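Local coordinates for RabGDI protein (Plasmodium falciparum 3D7, PDB 3P1W) that probably acts as a Rab GDP-dissociation inhibitor, holding prenylated Rab GTPases in the GDP-bound state, at residues A[94-97]-A[102-105]. Sequence-based numbering, arbitrary orientation.
Sequences KFIL and LVKI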
loop_
_atom_site.group_PDB
_atom_site.type_symbol
_atom_site.label_atom_id
_atom_site.label_comp_id
_atom_site.label_asym_id
_atom_site.label_seq_id
_atom_site.Cartn_x
_atom_site.Cartn_y
_atom_site.Cartn_z
ATOM N N LYS A 94 3.680 -1.002 -3.288
ATOM C CA LYS A 94 2.688 -1.578 -2.397
ATOM C C LYS A 94 2.028 -2.762 -3.093
ATOM O O LYS A 94 1.492 -2.629 -4.202
ATOM C CB LYS A 94 1.657 -0.536 -2.014
ATOM C CG LYS A 94 2.164 0.471 -0.960
ATOM C CD LYS A 94 1.276 1.657 -0.802
ATOM C CE LYS A 94 1.788 2.630 0.286
ATOM N NZ LYS A 94 1.445 2.286 1.715
ATOM N N PHE A 95 2.009 -3.892 -2.425
ATOM C CA PHE A 95 1.267 -5.030 -2.948
ATOM C C PHE A 95 -0.253 -4.920 -2.714
ATOM O O PHE A 95 -0.731 -4.180 -1.864
ATOM C CB PHE A 95 1.792 -6.328 -2.341
ATOM C CG PHE A 95 3.234 -6.609 -2.592
ATOM C CD1 PHE A 95 3.861 -6.258 -3.769
ATOM C CD2 PHE A 95 3.965 -7.323 -1.655
ATOM C CE1 PHE A 95 5.189 -6.589 -3.993
ATOM C CE2 PHE A 95 5.291 -7.635 -1.885
ATOM C CZ PHE A 95 5.894 -7.275 -3.059
ATOM N N ILE A 96 -1.021 -5.664 -3.503
ATOM C CA ILE A 96 -2.478 -5.495 -3.559
ATOM C C ILE A 96 -3.181 -6.785 -3.139
ATOM O O ILE A 96 -2.912 -7.859 -3.687
ATOM C CB ILE A 96 -2.833 -5.091 -4.997
ATOM C CG1 ILE A 96 -2.224 -3.718 -5.305
ATOM C CG2 ILE A 96 -4.356 -5.103 -5.251
ATOM C CD1 ILE A 96 -2.021 -3.475 -6.788
ATOM N N LEU A 97 -4.059 -6.685 -2.146
ATOM C CA LEU A 97 -4.799 -7.835 -1.651
ATOM C C LEU A 97 -5.830 -8.279 -2.704
ATOM O O LEU A 97 -6.650 -7.470 -3.166
ATOM C CB LEU A 97 -5.484 -7.487 -0.321
ATOM C CG LEU A 97 -6.155 -8.632 0.458
ATOM C CD1 LEU A 97 -5.144 -9.663 1.008
ATOM C CD2 LEU A 97 -7.016 -8.087 1.608
ATOM N N LEU A 102 -9.150 -2.208 -4.197
ATOM C CA LEU A 102 -8.469 -1.695 -5.382
ATOM C C LEU A 102 -8.747 -2.622 -6.557
ATOM O O LEU A 102 -8.992 -2.158 -7.668
ATOM C CB LEU A 102 -6.960 -1.537 -5.201
ATOM C CG LEU A 102 -6.279 -1.080 -6.507
ATOM C CD1 LEU A 102 -6.837 0.247 -7.001
ATOM C CD2 LEU A 102 -4.745 -0.997 -6.346
ATOM N N VAL A 103 -8.691 -3.925 -6.300
ATOM C CA VAL A 103 -9.001 -4.902 -7.344
ATOM C C VAL A 103 -10.409 -4.681 -7.888
ATOM O O VAL A 103 -10.605 -4.716 -9.100
ATOM C CB VAL A 103 -8.783 -6.342 -6.873
ATOM C CG1 VAL A 103 -9.416 -7.345 -7.856
ATOM C CG2 VAL A 103 -7.289 -6.613 -6.724
ATOM N N LYS A 104 -11.371 -4.417 -7.002
ATOM C CA LYS A 104 -12.755 -4.177 -7.425
ATOM C C LYS A 104 -12.849 -2.912 -8.270
ATOM O O LYS A 104 -13.542 -2.887 -9.282
ATOM C CB LYS A 104 -13.701 -4.090 -6.216
ATOM C CG LYS A 104 -13.804 -5.382 -5.434
ATOM C CD LYS A 104 -14.635 -5.241 -4.160
ATOM C CE LYS A 104 -14.689 -6.567 -3.421
ATOM N NZ LYS A 104 -15.631 -6.591 -2.274
ATOM N N ILE A 105 -12.133 -1.869 -7.854
ATOM C CA ILE A 105 -12.072 -0.615 -8.592
ATOM C C ILE A 105 -11.472 -0.800 -9.973
ATOM O O ILE A 105 -11.996 -0.255 -10.956
ATOM C CB ILE A 105 -11.274 0.456 -7.832
ATOM C CG1 ILE A 105 -12.077 0.958 -6.641
ATOM C CG2 ILE A 105 -10.937 1.625 -8.727
ATOM C CD1 ILE A 105 -11.233 1.787 -5.648
HETATM O O HOH W 1 -7.389 -4.741 -3.645
#
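Ile-96 faces the first turn of helix 101-108 and divides its two branches between Leu-102 and Val-103, closing a tight strand-to-helix connection in the Rab GDI fold. Strand 96-97 is an antiparallel partner of strand 248-251 in the mixed sheet, and four residues later the chain has already turned into the helix. Beta-branching suits isoleucine here, because one side chain can meet two consecutive helix residues. With CG1 beside its own backbone N (chi1 -65°) and the chain extended beyond it, Ile-96 CD1 reaches Leu-102 CD2 at 3.7 Å. The other branch, Ile-96 CG2, lies anti to that N and meets Val-103 CG2 at 3.6 Å. Leu-102 turns its CD2 methyl to the longer arm of Ile-96, where it also lies 3.9 Å from Ile-96 CG1. The same leucine packs against Ile-34 of helix 30-41 and Thr-443 of helix 440-454, which makes a flexible, wholly apolar side chain apt between strand and helices. Val-103 is shorter and keeps its methyls close to the backbone, which suits a position near the strand, where no longer arm is needed to meet Ile-96; Val-103 CG2 also lies 3.7 Å from Leu-97 O. No direct hydrogen bond joins the two segments. Instead, a water bridges them where the chain bends sharply from strand into helix, satisfying a strand carbonyl and an amide at the start of the helix, where main-chain N-H groups lack carbonyls from a preceding turn. The water oxygen donates to Leu-97 O at 2.9 Å and accepts from Val-103 N at 3.1 Å.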